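Transcriptional regulator, putative (PDB 2R5F) probably acts as a DNA-binding transcriptional regulator of the SorC family, whose domain described here is a putative sugar-binding domain. Local coordinates at residues A[91-95]-A[213-217]; A[158-163]-A[189-194]; A[218-222]-A[245-249]; A[83-89]-A[115-120]. All coordinates share one frame; numbering follows the deposited sequence.

Interaction 1. Residues A[91-95]-A[213-217]; sequences QLLGG and VVSMG
Leu-93 and Gly-94 meet Val-214 and Ser-215 as a short antiparallel strand pair. Gly-94 and Val-214 are the hydrogen-bonded pair. Gly-94 N donates to Val-214 O at 2.8 Å, and Val-214 N donates back to Gly-94 O at 2.9 Å. Leu-93 and Ser-215 are the non-hydrogen-bonded pair, with their CA atoms 4.1 Å apart. Beyond them, Met-216 N donates to Leu-92 O at 3.1 Å. The same oxygen takes a CA-H...O contact from Ser-215 CA at 3.0 Å.

Side chains flank this backbone pairing. Leu-93 CD1 reaches Val-213 CG1 at 3.6 Å and also touches CB of Ser-215. Leu-92 and Met-216, a selenomethionine, lie side by side and point the same way. Their ends, Leu-92 CD2 and Met-216 CE, are tightly packed at 3.4 Å. The bend at chi3 (-86°) turns Met-216 CE toward Leu-92. Both residues also touch Ile-153.

The next shell is mixed. Gln-91 NE2 donates to Leu-93 O at 3.0 Å, with that oxygen close to the amide plane. Gln-91 OE1 accepts from Leu-122 N. These two bonds fix the rotation of the amide. Ser-215 OG is hydrogen-bonded to Arg-196 NE. Val-214 packs on Val-143 and Leu-147 of helix 138-149.

Three main-chain bonds thus pair N-H and C=O groups of the two segments. Strand 214-215 joins the sheet mainly through them, with apolar contacts at both ends of the pairing.

Interaction 2. Residues A[158-163]-A[189-194]; sequences VGIGEL and AVGDIC
An antiparallel strand pair joins the end of strand 155-162 to strand 191-193. On its other edge the second strand has a classic beta bulge: Val-190 and Gly-191 both face Phe-198 of strand 196-198. Gly-161 and Asp-192 are a hydrogen-bonded pair. Gly-161 N donates to Asp-192 O at 2.9 Å, in the carbonyl plane. The return bond, Asp-192 N to Gly-161 O, is 3.0 Å. Leu-163 N donates to Val-190 O at 2.9 Å. The N-H...O angle is nearly straight (169°), but the donor stands above the carbonyl plane of Val-190.

Past Ile-160 the strands no longer bond directly. A water takes over, donating to Gly-159 O and accepting from Cys-194 N at 2.8 Å.

The Asp-192 carboxylate folds over the glycine. With chi1 at 81°, CG sits between N and the carbonyl carbon, and OD1 lies 3.4 Å from Gly-161 CA. The other oxygen, OD2, accepts from Leu-195 N, which holds the group in place.

Apolar contacts flank the bonds. Ile-193 CG2 packs against Val-158 CB at 3.8 Å, the two side chains crossing at about a right angle. Ile-160 instead runs alongside Ile-193. At the far end, Leu-163 CD1 meets Ala-189 CB at 3.8 Å.

Helix 237-245 packs against Ile-160, Val-190 and Ile-193. Tyr-197 of strand 196-198 touches Leu-163, Ala-189 and Asp-192. Strand 226-230 pairs with Val-158.

Interaction 3. Residues A[218-222]-A[245-249]; sequences LGKLR and LGGYL
Tyr-248 meets Leu-218, Leu-221 and Arg-222 just beyond the Schellman motif that ends helix 237-245. Gly-247, with its positive phi, is the residue that leaves the helix. The loop then leads to strand 251-255 of this Rossmann-like alpha/beta domain. Short helix 218-222 packs against that loop.

Followed outward, Tyr-248 starts with CB, which touches Leu-221 CD2 at 3.8 Å. The two side chains cross at about a right angle. With chi1 at -57°, CG lies beside the backbone N and opposite the carbonyl carbon. The ring then runs along the first turn of helix 218-222. CD1 and CE1 border the carbonyl of Leu-218, and Tyr-248 CE1 is 3.5 Å from Leu-218 O. CE1 also lies 3.7 Å from Leu-218 CB.

One ring face receives a CH-pi contact. Leu-218 CD2 stands 4.2 Å from the centroid of the Tyr-248 ring, only 12° off its normal. Over the opposite face lies Gly-246 O, 3.8 Å above the plane of the Tyr-248 ring. The ring thus lies between a methyl group and a carbonyl oxygen. At the tip, Tyr-248 OH touches Leu-218 CD1 and is hydrogen-bonded to Gly-202 O, which helps fix the ring.

The Arg-222 chain bends at chi2 and brings its guanidinium over Gly-246 and Gly-247. Gly-246 O sits over the centre of the guanidinium, 4.0 Å above the plane. That one oxygen thus faces both the tyrosine ring and the arginine. A water lies between the two backbones, 2.7 Å from Arg-222 O and 3.1 Å from Tyr-248 O. It can donate to either, but has more acceptors in reach than protons.

Interaction 4. Residues A[83-89]-A[115-120]; sequences KQSAQEV and LNCPAF
Val-89 and Ala-119 pair in the two parallel strands of a beta-alpha-beta unit whose crossover runs through helix 101-115. A Schellman motif at Asn-116 ends that helix and turns the chain toward strand 119-120.

Backbone bonds set the register. Val-89 N donates to Pro-118 O at 3.0 Å, and Val-89 O accepts from Phe-120 N at 2.9 Å. Nearer the helix end, Ser-85 N donates to Leu-115 O at 2.9 Å.

One side-chain hydrogen bond crosses the contact. Asn-116 ND2 donates to Lys-83 O at 3.1 Å. The oxygen lies in the amide plane, but the donor stands well above the carbonyl plane.

Apolar contacts gather round Val-89 and Cys-117. Val-89 CG2 touches Cys-117 SG at 3.7 Å and Leu-115 CD1 at 4.2 Å. Ala-86 CB lies more loosely by Cys-117 SG and Leu-115 CD1. Helix 101-115 adds Thr-108 and Leu-111 against Val-89.

The last kind is acid against ring. Glu-88 OE2 has a salt bridge to Arg-149 and a hydrogen bond to His-60. Arg-149 also makes a cation-pi contact with Phe-120. The nearby positive charge would probably favour an ionised carboxylate. The carboxylate and ring planes are 58° apart. Glu-88 CB lies at the ring edge. With chi1 at 55°, Glu-88 CG lies between backbone N and carbonyl carbon. The extended chain brings Glu-88 OE1 to a tight 2.9 Å from Phe-120 CE2, oblique to the ring.

How the interactions relate
Interactions 1 and 4 both use strand 88-94, on which 119-120 pairs in parallel and 214-215 antiparallel. They meet where Gln-91 N probably bonds to Phe-120 O. Interaction 1 is largely buried, whereas interaction 4 mixes buried apolar residues with exposed polar ones. Interaction 2 adds an antiparallel strand to the same sheet. It touches interaction 1 at Cys-194 and interaction 3 through Ile-193, which packs on Leu-221 and Tyr-248. Interactions 1, 2 and 4 rest on strand hydrogen bonds. Interaction 3 joins a helix to a loop by ring packing and a water. Interactions 2 and 4 lie on opposite sides of the chain's centre, their centres 27 Å apart.

Interaction 1. Residues A[91-95]-A[213-217]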
loop_
_atom_site.group_PDB
_atom_site.type_symbol
_atom_site.label_atom_id
_atom_site.label_comp_id
_atom_site.label_asym_id
_atom_site.label_seq_id
_atom_site.Cartn_x
_atom_site.Cartn_y
_atom_site.Cartn_z
ATOM N N GLN A 91 4.563 -10.345 -3.499
ATOM C CA GLN A 91 4.115 -9.407 -4.511
ATOM C C GLN A 91 2.606 -9.550 -4.660
ATOM O O GLN A 91 2.128 -10.644 -4.962
ATOM C CB GLN A 91 4.789 -9.742 -5.828
ATOM C CG GLN A 91 4.285 -8.910 -6.972
ATOM C CD GLN A 91 5.253 -8.919 -8.116
ATOM O OE1 GLN A 91 6.239 -9.638 -8.080
ATOM N NE2 GLN A 91 4.969 -8.141 -9.145
ATOM N N LEU A 92 1.855 -8.460 -4.470
ATOM C CA LEU A 92 0.379 -8.557 -4.449
ATOM C C LEU A 92 -0.316 -8.198 -5.747
ATOM O O LEU A 92 -1.542 -8.258 -5.803
ATOM C CB LEU A 92 -0.222 -7.692 -3.348
ATOM C CG LEU A 92 0.050 -7.980 -1.873
ATOM C CD1 LEU A 92 -0.665 -6.919 -1.070
ATOM C CD2 LEU A 92 -0.370 -9.357 -1.436
ATOM N N LEU A 93 0.450 -7.787 -6.755
ATOM C CA LEU A 93 -0.077 -7.417 -8.075
ATOM C C LEU A 93 1.022 -7.620 -9.107
ATOM O O LEU A 93 2.160 -7.183 -8.904
ATOM C CB LEU A 93 -0.549 -5.950 -8.119
ATOM C CG LEU A 93 -0.745 -5.280 -9.507
ATOM C CD1 LEU A 93 -1.637 -6.071 -10.420
ATOM C CD2 LEU A 93 -1.300 -3.863 -9.382
ATOM N N GLY A 94 0.675 -8.273 -10.207
ATOM C CA GLY A 94 1.607 -8.499 -11.301
ATOM C C GLY A 94 0.882 -8.460 -12.633
ATOM O O GLY A 94 -0.280 -8.862 -12.732
ATOM N N GLY A 95 1.577 -7.975 -13.658
ATOM C CA GLY A 95 1.033 -7.863 -15.002
ATOM C C GLY A 95 2.135 -8.115 -16.003
ATOM O O GLY A 95 3.089 -8.832 -15.702
ATOM N N VAL A 213 -3.227 -9.952 -15.298
ATOM C CA VAL A 213 -3.239 -9.327 -13.963
ATOM C C VAL A 213 -3.564 -10.316 -12.827
ATOM O O VAL A 213 -4.697 -10.816 -12.685
ATOM C CB VAL A 213 -4.149 -8.072 -13.908
ATOM C CG1 VAL A 213 -4.217 -7.509 -12.499
ATOM C CG2 VAL A 213 -3.624 -7.017 -14.845
ATOM N N VAL A 214 -2.535 -10.611 -12.041
ATOM C CA VAL A 214 -2.673 -11.394 -10.824
ATOM C C VAL A 214 -2.615 -10.367 -9.724
ATOM O O VAL A 214 -1.747 -9.501 -9.746
ATOM C CB VAL A 214 -1.509 -12.410 -10.660
ATOM C CG1 VAL A 214 -1.569 -13.089 -9.294
ATOM C CG2 VAL A 214 -1.514 -13.430 -11.800
ATOM N N SER A 215 -3.550 -10.433 -8.786
ATOM C CA SER A 215 -3.574 -9.484 -7.689
ATOM C C SER A 215 -4.555 -9.925 -6.626
ATOM O O SER A 215 -5.503 -10.655 -6.913
ATOM C CB SER A 215 -3.940 -8.076 -8.184
ATOM O OG SER A 215 -5.319 -7.965 -8.488
HETATM N N MSE A 216 -4.333 -9.463 -5.399
HETATM C CA MSE A 216 -5.266 -9.732 -4.312
HETATM C C MSE A 216 -6.556 -8.933 -4.473
HETATM O O MSE A 216 -6.523 -7.755 -4.893
HETATM C CB MSE A 216 -4.620 -9.383 -2.984
HETATM C CG MSE A 216 -5.365 -9.958 -1.806
HETATM SE SE MSE A 216 -4.643 -9.219 -0.203
HETATM C CE MSE A 216 -3.180 -10.477 0.081
ATOM N N GLY A 217 -7.677 -9.571 -4.126
ATOM C CA GLY A 217 -9.015 -8.979 -4.239
ATOM C C GLY A 217 -9.336 -8.093 -3.048
ATOM O O GLY A 217 -8.635 -8.144 -2.031
#

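Interaction 2. Residues A[158-163]-A[189-194]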
loop_
_atom_site.group_PDB
_atom_site.type_symbol
_atom_site.label_atom_id
_atom_site.label_comp_id
_atom_site.label_asym_id
_atom_site.label_seq_id
_atom_site.Cartn_x
_atom_site.Cartn_y
_atom_site.Cartn_z
ATOM N N VAL A 158 -0.075 -0.903 0.732
ATOM C CA VAL A 158 -0.729 -0.621 -0.566
ATOM C C VAL A 158 -0.746 0.865 -0.894
ATOM O O VAL A 158 -0.904 1.714 -0.005
ATOM C CB VAL A 158 -2.209 -1.185 -0.630
ATOM C CG1 VAL A 158 -2.265 -2.720 -0.418
ATOM C CG2 VAL A 158 -3.137 -0.464 0.359
ATOM N N GLY A 159 -0.579 1.193 -2.167
ATOM C CA GLY A 159 -0.778 2.545 -2.614
ATOM C C GLY A 159 -2.245 2.604 -2.988
ATOM O O GLY A 159 -2.918 1.582 -3.024
ATOM N N ILE A 160 -2.739 3.798 -3.266
ATOM C CA ILE A 160 -4.132 3.975 -3.657
ATOM C C ILE A 160 -4.086 4.790 -4.940
ATOM O O ILE A 160 -3.533 5.881 -4.954
ATOM C CB ILE A 160 -4.943 4.663 -2.515
ATOM C CG1 ILE A 160 -5.014 3.729 -1.287
ATOM C CG2 ILE A 160 -6.377 5.032 -2.965
ATOM C CD1 ILE A 160 -5.172 4.444 0.030
ATOM N N GLY A 161 -4.607 4.236 -6.036
ATOM C CA GLY A 161 -4.659 4.967 -7.300
ATOM C C GLY A 161 -5.969 5.733 -7.495
ATOM O O GLY A 161 -7.035 5.284 -7.074
ATOM N N GLU A 162 -5.897 6.885 -8.144
ATOM C CA GLU A 162 -7.100 7.619 -8.546
ATOM C C GLU A 162 -7.500 7.281 -9.992
ATOM O O GLU A 162 -6.630 7.029 -10.823
ATOM C CB GLU A 162 -6.874 9.132 -8.361
ATOM C CG GLU A 162 -6.009 9.860 -9.446
ATOM C CD GLU A 162 -4.480 9.672 -9.291
ATOM O OE1 GLU A 162 -4.015 8.540 -9.014
ATOM O OE2 GLU A 162 -3.730 10.668 -9.456
ATOM N N LEU A 163 -8.808 7.272 -10.283
ATOM C CA LEU A 163 -9.322 7.178 -11.666
ATOM C C LEU A 163 -9.798 8.526 -12.227
ATOM O O LEU A 163 -10.828 9.058 -11.802
ATOM C CB LEU A 163 -10.450 6.150 -11.778
ATOM C CG LEU A 163 -10.452 5.294 -13.054
ATOM C CD1 LEU A 163 -11.471 4.199 -12.938
ATOM C CD2 LEU A 163 -10.710 6.107 -14.325
ATOM N N ALA A 189 -16.420 3.747 -10.781
ATOM C CA ALA A 189 -15.134 3.728 -10.065
ATOM C C ALA A 189 -14.477 5.093 -9.912
ATOM O O ALA A 189 -14.510 5.911 -10.835
ATOM C CB ALA A 189 -14.171 2.754 -10.719
ATOM N N VAL A 190 -13.884 5.309 -8.730
ATOM C CA VAL A 190 -13.138 6.528 -8.393
ATOM C C VAL A 190 -11.654 6.227 -8.154
ATOM O O VAL A 190 -10.820 7.118 -8.226
ATOM C CB VAL A 190 -13.698 7.297 -7.117
ATOM C CG1 VAL A 190 -15.180 7.624 -7.246
ATOM C CG2 VAL A 190 -13.388 6.536 -5.805
ATOM N N GLY A 191 -11.335 4.976 -7.851
ATOM C CA GLY A 191 -9.960 4.607 -7.475
ATOM C C GLY A 191 -9.732 3.107 -7.464
ATOM O O GLY A 191 -10.633 2.328 -7.778
ATOM N N ASP A 192 -8.521 2.700 -7.083
ATOM C CA ASP A 192 -8.159 1.285 -7.052
ATOM C C ASP A 192 -7.112 1.028 -5.991
ATOM O O ASP A 192 -6.283 1.895 -5.676
ATOM C CB ASP A 192 -7.630 0.813 -8.417
ATOM C CG ASP A 192 -6.151 1.176 -8.643
ATOM O OD1 ASP A 192 -5.864 2.300 -9.092
ATOM O OD2 ASP A 192 -5.271 0.328 -8.407
ATOM N N ILE A 193 -7.183 -0.179 -5.434
ATOM C CA ILE A 193 -6.093 -0.773 -4.681
ATOM C C ILE A 193 -5.767 -2.064 -5.437
ATOM O O ILE A 193 -6.663 -2.849 -5.746
ATOM C CB ILE A 193 -6.472 -1.091 -3.223
ATOM C CG1 ILE A 193 -6.673 0.208 -2.427
ATOM C CG2 ILE A 193 -5.387 -1.963 -2.610
ATOM C CD1 ILE A 193 -7.291 0.062 -1.050
ATOM N N CYS A 194 -4.490 -2.234 -5.771
ATOM C CA CYS A 194 -3.978 -3.407 -6.495
ATOM C C CYS A 194 -4.671 -3.680 -7.830
ATOM O O CYS A 194 -4.831 -4.825 -8.204
ATOM C CB CYS A 194 -4.021 -4.666 -5.624
ATOM S SG CYS A 194 -2.915 -4.603 -4.187
HETATM O O HOH W 1 -2.487 -0.442 -5.148
#

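Interaction 3. Residues A[218-222]-A[245-249]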
loop_
_atom_site.group_PDB
_atom_site.type_symbol
_atom_site.label_atom_id
_atom_site.label_comp_id
_atom_site.label_asym_id
_atom_site.label_seq_id
_atom_site.Cartn_x
_atom_site.Cartn_y
_atom_site.Cartn_z
ATOM N N LEU A 218 -10.398 -7.288 -3.163
ATOM C CA LEU A 218 -10.731 -6.283 -2.135
ATOM C C LEU A 218 -11.317 -6.898 -0.873
ATOM O O LEU A 218 -11.016 -6.449 0.233
ATOM C CB LEU A 218 -11.654 -5.197 -2.678
ATOM C CG LEU A 218 -11.036 -4.224 -3.678
ATOM C CD1 LEU A 218 -12.099 -3.365 -4.361
ATOM C CD2 LEU A 218 -9.977 -3.359 -3.019
ATOM N N GLY A 219 -12.150 -7.925 -1.056
ATOM C CA GLY A 219 -12.660 -8.734 0.042
ATOM C C GLY A 219 -11.557 -9.382 0.861
ATOM O O GLY A 219 -11.592 -9.323 2.083
ATOM N N LYS A 220 -10.591 -10.007 0.193
ATOM C CA LYS A 220 -9.415 -10.570 0.867
ATOM C C LYS A 220 -8.644 -9.478 1.631
ATOM O O LYS A 220 -8.190 -9.692 2.761
ATOM C CB LYS A 220 -8.487 -11.288 -0.126
ATOM C CG LYS A 220 -9.046 -12.565 -0.738
ATOM C CD LYS A 220 -8.077 -13.216 -1.745
ATOM C CE LYS A 220 -8.117 -12.540 -3.139
ATOM N NZ LYS A 220 -9.458 -12.736 -3.795
ATOM N N LEU A 221 -8.524 -8.303 1.021
ATOM C CA LEU A 221 -7.793 -7.189 1.618
ATOM C C LEU A 221 -8.429 -6.764 2.931
ATOM O O LEU A 221 -7.743 -6.577 3.928
ATOM C CB LEU A 221 -7.739 -6.009 0.651
ATOM C CG LEU A 221 -6.914 -4.774 1.012
ATOM C CD1 LEU A 221 -5.414 -5.078 0.969
ATOM C CD2 LEU A 221 -7.291 -3.617 0.101
ATOM N N ARG A 222 -9.749 -6.651 2.931
ATOM C CA ARG A 222 -10.478 -6.151 4.090
ATOM C C ARG A 222 -10.223 -6.983 5.366
ATOM O O ARG A 222 -10.119 -6.421 6.454
ATOM C CB ARG A 222 -11.973 -6.046 3.763
ATOM C CG ARG A 222 -12.674 -4.883 4.436
ATOM C CD ARG A 222 -13.304 -5.306 5.754
ATOM N NE ARG A 222 -14.396 -4.420 6.162
ATOM C CZ ARG A 222 -14.221 -3.318 6.885
ATOM N NH1 ARG A 222 -12.990 -2.973 7.265
ATOM N NH2 ARG A 222 -15.266 -2.561 7.226
ATOM N N LEU A 245 -13.820 4.578 3.307
ATOM C CA LEU A 245 -15.226 4.216 3.484
ATOM C C LEU A 245 -15.517 2.749 3.242
ATOM O O LEU A 245 -16.512 2.201 3.782
ATOM C CB LEU A 245 -16.174 5.083 2.638
ATOM C CG LEU A 245 -16.408 6.525 3.083
ATOM C CD1 LEU A 245 -17.643 7.076 2.390
ATOM C CD2 LEU A 245 -16.558 6.608 4.585
ATOM N N GLY A 246 -14.695 2.109 2.424
ATOM C CA GLY A 246 -14.823 0.653 2.188
ATOM C C GLY A 246 -14.208 -0.192 3.287
ATOM O O GLY A 246 -14.314 -1.427 3.285
ATOM N N GLY A 247 -13.542 0.477 4.219
ATOM C CA GLY A 247 -12.877 -0.165 5.343
ATOM C C GLY A 247 -11.613 -0.930 5.009
ATOM O O GLY A 247 -11.255 -1.854 5.732
ATOM N N TYR A 248 -10.923 -0.553 3.933
ATOM C CA TYR A 248 -9.782 -1.337 3.471
ATOM C C TYR A 248 -8.524 -1.067 4.277
ATOM O O TYR A 248 -7.687 -1.935 4.413
ATOM C CB TYR A 248 -9.536 -1.185 1.955
ATOM C CG TYR A 248 -10.744 -1.574 1.127
ATOM C CD1 TYR A 248 -11.208 -2.895 1.087
ATOM C CD2 TYR A 248 -11.452 -0.609 0.419
ATOM C CE1 TYR A 248 -12.327 -3.241 0.331
ATOM C CE2 TYR A 248 -12.565 -0.937 -0.327
ATOM C CZ TYR A 248 -12.998 -2.244 -0.371
ATOM O OH TYR A 248 -14.108 -2.524 -1.118
ATOM N N LEU A 249 -8.425 0.119 4.858
ATOM C CA LEU A 249 -7.222 0.542 5.544
ATOM C C LEU A 249 -7.349 0.494 7.055
ATOM O O LEU A 249 -8.403 0.799 7.621
ATOM C CB LEU A 249 -6.875 1.978 5.112
ATOM C CG LEU A 249 -6.776 2.221 3.611
ATOM C CD1 LEU A 249 -6.462 3.680 3.356
ATOM C CD2 LEU A 249 -5.699 1.251 2.977
HETATM O O HOH W 2 -8.577 -4.204 6.315
#

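Interaction 4. Residues A[83-89]-A[115-120]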
loop_
_atom_site.group_PDB
_atom_site.type_symbol
_atom_site.label_atom_id
_atom_site.label_comp_id
_atom_site.label_asym_id
_atom_site.label_seq_id
_atom_site.Cartn_x
_atom_site.Cartn_y
_atom_site.Cartn_z
ATOM N N LYS A 83 19.662 -9.362 10.574
ATOM C CA LYS A 83 18.917 -10.519 11.092
ATOM C C LYS A 83 17.476 -10.430 10.565
ATOM O O LYS A 83 17.050 -9.356 10.143
ATOM C CB LYS A 83 18.965 -10.551 12.633
ATOM C CG LYS A 83 18.262 -11.758 13.279
ATOM C CD LYS A 83 18.440 -11.831 14.813
ATOM C CE LYS A 83 19.847 -12.243 15.226
ATOM N NZ LYS A 83 20.299 -13.528 14.600
ATOM N N GLN A 84 16.742 -11.547 10.571
ATOM C CA GLN A 84 15.418 -11.616 9.921
ATOM C C GLN A 84 14.365 -10.666 10.547
ATOM O O GLN A 84 14.093 -10.712 11.749
ATOM C CB GLN A 84 14.922 -13.066 9.863
ATOM C CG GLN A 84 13.788 -13.304 8.871
ATOM C CD GLN A 84 13.528 -14.779 8.597
ATOM O OE1 GLN A 84 14.164 -15.649 9.190
ATOM N NE2 GLN A 84 12.600 -15.069 7.688
ATOM N N SER A 85 13.799 -9.792 9.722
ATOM C CA SER A 85 12.846 -8.786 10.202
ATOM C C SER A 85 11.398 -9.070 9.797
ATOM O O SER A 85 10.496 -8.318 10.156
ATOM C CB SER A 85 13.271 -7.402 9.716
ATOM O OG SER A 85 14.675 -7.224 9.884
ATOM N N ALA A 86 11.184 -10.136 9.030
ATOM C CA ALA A 86 9.850 -10.565 8.640
ATOM C C ALA A 86 9.890 -11.993 8.170
ATOM O O ALA A 86 10.952 -12.493 7.829
ATOM C CB ALA A 86 9.259 -9.644 7.532
ATOM N N GLN A 87 8.729 -12.647 8.130
ATOM C CA GLN A 87 8.602 -13.996 7.541
ATOM C C GLN A 87 8.706 -14.064 6.002
ATOM O O GLN A 87 9.357 -14.953 5.477
ATOM C CB GLN A 87 7.297 -14.670 7.999
ATOM C CG GLN A 87 7.214 -14.938 9.490
ATOM C CD GLN A 87 8.377 -15.780 9.956
ATOM O OE1 GLN A 87 8.376 -16.995 9.789
ATOM N NE2 GLN A 87 9.390 -15.135 10.511
ATOM N N GLU A 88 8.076 -13.140 5.280
ATOM C CA GLU A 88 8.148 -13.121 3.807
ATOM C C GLU A 88 7.609 -11.792 3.257
ATOM O O GLU A 88 6.943 -11.049 3.974
ATOM C CB GLU A 88 7.330 -14.282 3.226
ATOM C CG GLU A 88 5.869 -14.268 3.725
ATOM C CD GLU A 88 5.032 -15.453 3.289
ATOM O OE1 GLU A 88 5.054 -15.799 2.091
ATOM O OE2 GLU A 88 4.298 -16.007 4.135
ATOM N N VAL A 89 7.920 -11.507 1.993
ATOM C CA VAL A 89 7.383 -10.378 1.262
ATOM C C VAL A 89 6.754 -10.979 0.003
ATOM O O VAL A 89 7.433 -11.655 -0.769
ATOM C CB VAL A 89 8.487 -9.364 0.893
ATOM C CG1 VAL A 89 7.931 -8.215 0.018
ATOM C CG2 VAL A 89 9.128 -8.824 2.183
ATOM N N LEU A 115 14.770 -6.815 4.465
ATOM C CA LEU A 115 14.208 -7.483 5.640
ATOM C C LEU A 115 14.809 -8.842 5.940
ATOM O O LEU A 115 14.450 -9.474 6.943
ATOM C CB LEU A 115 12.669 -7.566 5.518
ATOM C CG LEU A 115 12.030 -6.170 5.350
ATOM C CD1 LEU A 115 10.525 -6.231 5.144
ATOM C CD2 LEU A 115 12.368 -5.281 6.537
ATOM N N ASN A 116 15.741 -9.282 5.090
ATOM C CA ASN A 116 16.404 -10.587 5.221
ATOM C C ASN A 116 15.476 -11.793 5.183
ATOM O O ASN A 116 15.651 -12.755 5.927
ATOM C CB ASN A 116 17.241 -10.643 6.496
ATOM C CG ASN A 116 18.398 -9.706 6.460
ATOM O OD1 ASN A 116 19.124 -9.653 5.479
ATOM N ND2 ASN A 116 18.593 -8.962 7.537
ATOM N N CYS A 117 14.475 -11.738 4.333
ATOM C CA CYS A 117 13.491 -12.804 4.279
ATOM C C CYS A 117 13.261 -13.271 2.828
ATOM O O CYS A 117 13.805 -12.685 1.881
ATOM C CB CYS A 117 12.194 -12.335 4.934
ATOM S SG CYS A 117 11.424 -10.982 4.071
ATOM N N PRO A 118 12.522 -14.376 2.649
ATOM C CA PRO A 118 12.113 -14.810 1.301
ATOM C C PRO A 118 11.112 -13.879 0.574
ATOM O O PRO A 118 10.286 -13.239 1.200
ATOM C CB PRO A 118 11.499 -16.205 1.530
ATOM C CG PRO A 118 11.748 -16.563 2.930
ATOM C CD PRO A 118 12.124 -15.330 3.705
ATOM N N ALA A 119 11.213 -13.807 -0.749
ATOM C CA ALA A 119 10.280 -13.034 -1.583
ATOM C C ALA A 119 9.455 -14.013 -2.389
ATOM O O ALA A 119 9.953 -15.054 -2.765
ATOM C CB ALA A 119 11.039 -12.125 -2.513
ATOM N N PHE A 120 8.198 -13.684 -2.634
ATOM C CA PHE A 120 7.318 -14.480 -3.506
ATOM C C PHE A 120 6.845 -13.498 -4.582
ATOM O O PHE A 120 6.137 -12.518 -4.289
ATOM C CB PHE A 120 6.159 -15.129 -2.715
ATOM C CG PHE A 120 6.618 -16.160 -1.701
ATOM C CD1 PHE A 120 6.820 -17.482 -2.067
ATOM C CD2 PHE A 120 6.894 -15.794 -0.390
ATOM C CE1 PHE A 120 7.262 -18.445 -1.137
ATOM C CE2 PHE A 120 7.335 -16.744 0.545
ATOM C CZ PHE A 120 7.521 -18.065 0.169
#